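Local coordinates for protein soluble lytic murein transglycosylase (Pseudomonas aeruginosa, PDB 5OHU) that probably cleaves the glycan strands of bacterial cell-wall peptidoglycan, acting as a soluble lytic transglycosylase of the Slt70-like family, at residues A[502-507]-A[517-522]. Sequence-based numbering, arbitrary orientation.
Sequences QESAFM and TGLMQL
The Glu-Ser and Gly-Leu-Met-Gln signature sequences of Slt-type lytic transglycosylases meet here, with E503 and S504, in the last part of helix 493-504, set against the type I turn G518-Q521. The direct polar link across them is made by S504: OG, placed between its own backbone N and carbonyl carbon (chi1 69°), donates to L519 O at 2.8 Å, well off the C=O direction (112°). The same oxygen also accepts a weak bond from F506 N (3.0 Å), one hydroxyl thereby touching both turns, S504-M507 and G518-Q521.

In the lysozyme-like domain this pairing illustrates how a loop is fitted to a helix: the backbone from S504 to M507 turns sharply, with A505 and F506 at positive phi in a type I' turn. L519 brings its CD2 methyl against the backbone of that turn, 3.6 Å from F506 C. E503, the catalytic glutamate in relatives such as Slt70 and probably here, bends at chi2 and brings OE2 within 3.2 Å of Q521 CB, while its OE1 is hydrogen-bonded to Y610. The Q521 chain is also bent at chi2, with CG 3.4 Å from E503 O, and its NE2 donates to G518 O at 3.0 Å on a lone pair. Q521 N donates to the same oxygen, which two N-H groups thus hold; the NE2 bond helps set the rotation of the amide, whose plane lies 32° from that of the E503 carboxylate.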
loop_
_atom_site.group_PDB
_atom_site.type_symbol
_atom_site.label_atom_id
_atom_site.label_comp_id
_atom_site.label_asym_id
_atom_site.label_seq_id
_atom_site.Cartn_x
_atom_site.Cartn_y
_atom_site.Cartn_z
ATOM N N GLN A 502 12.115 3.573 -9.205
ATOM C CA GLN A 502 10.739 3.560 -8.714
ATOM C C GLN A 502 10.011 2.274 -9.083
ATOM O O GLN A 502 9.295 1.706 -8.257
ATOM C CB GLN A 502 9.984 4.771 -9.277
ATOM C CG GLN A 502 8.490 4.835 -9.033
ATOM C CD GLN A 502 8.093 4.827 -7.547
ATOM O OE1 GLN A 502 7.135 4.147 -7.156
ATOM N NE2 GLN A 502 8.890 5.495 -6.709
ATOM N N GLU A 503 10.190 1.795 -10.310
ATOM C CA GLU A 503 9.382 0.684 -10.797
ATOM C C GLU A 503 9.786 -0.635 -10.145
ATOM O O GLU A 503 8.929 -1.405 -9.698
ATOM C CB GLU A 503 9.497 0.584 -12.326
ATOM C CG GLU A 503 8.738 1.662 -13.102
ATOM C CD GLU A 503 7.220 1.572 -12.924
ATOM O OE1 GLU A 503 6.529 2.570 -13.198
ATOM O OE2 GLU A 503 6.716 0.507 -12.504
ATOM N N SER A 504 11.084 -0.921 -10.100
ATOM C CA SER A 504 11.582 -2.222 -9.681
ATOM C C SER A 504 12.605 -2.159 -8.565
ATOM O O SER A 504 12.960 -3.216 -8.029
ATOM C CB SER A 504 12.236 -2.955 -10.864
ATOM O OG SER A 504 13.443 -2.288 -11.231
ATOM N N ALA A 505 13.114 -0.972 -8.225
ATOM C CA ALA A 505 14.248 -0.845 -7.306
ATOM C C ALA A 505 15.406 -1.717 -7.777
ATOM O O ALA A 505 16.115 -2.339 -6.983
ATOM C CB ALA A 505 13.843 -1.194 -5.870
ATOM N N PHE A 506 15.559 -1.798 -9.098
ATOM C CA PHE A 506 16.663 -2.480 -9.757
ATOM C C PHE A 506 16.677 -3.985 -9.529
ATOM O O PHE A 506 17.722 -4.620 -9.664
ATOM C CB PHE A 506 17.999 -1.860 -9.349
ATOM C CG PHE A 506 18.291 -0.584 -10.066
ATOM C CD1 PHE A 506 17.778 0.621 -9.595
ATOM C CD2 PHE A 506 19.054 -0.587 -11.230
ATOM C CE1 PHE A 506 18.030 1.803 -10.266
ATOM C CE2 PHE A 506 19.324 0.589 -11.901
ATOM C CZ PHE A 506 18.810 1.786 -11.422
ATOM N N MET A 507 15.537 -4.592 -9.229
ATOM C CA MET A 507 15.427 -6.044 -9.252
ATOM C C MET A 507 14.900 -6.457 -10.620
ATOM O O MET A 507 13.717 -6.273 -10.917
ATOM C CB MET A 507 14.534 -6.541 -8.122
ATOM C CG MET A 507 15.054 -6.137 -6.750
ATOM S SD MET A 507 16.505 -6.957 -5.988
ATOM C CE MET A 507 17.919 -6.311 -6.884
ATOM N N THR A 517 6.678 -6.680 -15.766
ATOM C CA THR A 517 7.863 -7.519 -15.658
ATOM C C THR A 517 9.132 -6.702 -15.834
ATOM O O THR A 517 9.245 -5.923 -16.785
ATOM C CB THR A 517 7.829 -8.624 -16.714
ATOM O OG1 THR A 517 6.561 -9.286 -16.667
ATOM C CG2 THR A 517 8.932 -9.629 -16.464
ATOM N N GLY A 518 10.085 -6.897 -14.931
ATOM C CA GLY A 518 11.462 -6.493 -15.147
ATOM C C GLY A 518 11.805 -5.144 -14.544
ATOM O O GLY A 518 11.055 -4.561 -13.753
ATOM N N LEU A 519 12.993 -4.652 -14.941
ATOM C CA LEU A 519 13.533 -3.408 -14.383
ATOM C C LEU A 519 12.564 -2.247 -14.541
ATOM O O LEU A 519 12.443 -1.400 -13.647
ATOM C CB LEU A 519 14.864 -3.067 -15.050
ATOM C CG LEU A 519 16.009 -3.981 -14.616
ATOM C CD1 LEU A 519 17.241 -3.780 -15.490
ATOM C CD2 LEU A 519 16.345 -3.773 -13.126
ATOM N N MET A 520 11.866 -2.192 -15.671
ATOM C CA MET A 520 11.005 -1.074 -16.004
ATOM C C MET A 520 9.529 -1.464 -16.017
ATOM O O MET A 520 8.687 -0.640 -16.400
ATOM C CB MET A 520 11.473 -0.486 -17.337
ATOM C CG MET A 520 12.745 0.333 -17.153
ATOM S SD MET A 520 13.296 1.165 -18.672
ATOM C CE MET A 520 12.510 2.780 -18.363
ATOM N N GLN A 521 9.199 -2.677 -15.547
ATOM C CA GLN A 521 7.825 -3.092 -15.236
ATOM C C GLN A 521 6.921 -2.946 -16.460
ATOM O O GLN A 521 5.891 -2.268 -16.443
ATOM C CB GLN A 521 7.268 -2.306 -14.032
ATOM C CG GLN A 521 7.877 -2.720 -12.700
ATOM C CD GLN A 521 7.476 -4.146 -12.314
ATOM O OE1 GLN A 521 6.473 -4.361 -11.627
ATOM N NE2 GLN A 521 8.255 -5.125 -12.775
ATOM N N LEU A 522 7.346 -3.575 -17.541
ATOM C CA LEU A 522 6.621 -3.494 -18.794
ATOM C C LEU A 522 5.508 -4.530 -18.828
ATOM O O LEU A 522 5.707 -5.690 -18.451
ATOM C CB LEU A 522 7.562 -3.715 -19.979
ATOM C CG LEU A 522 8.724 -2.731 -20.110
ATOM C CD1 LEU A 522 9.633 -3.126 -21.287
ATOM C CD2 LEU A 522 8.171 -1.318 -20.271
#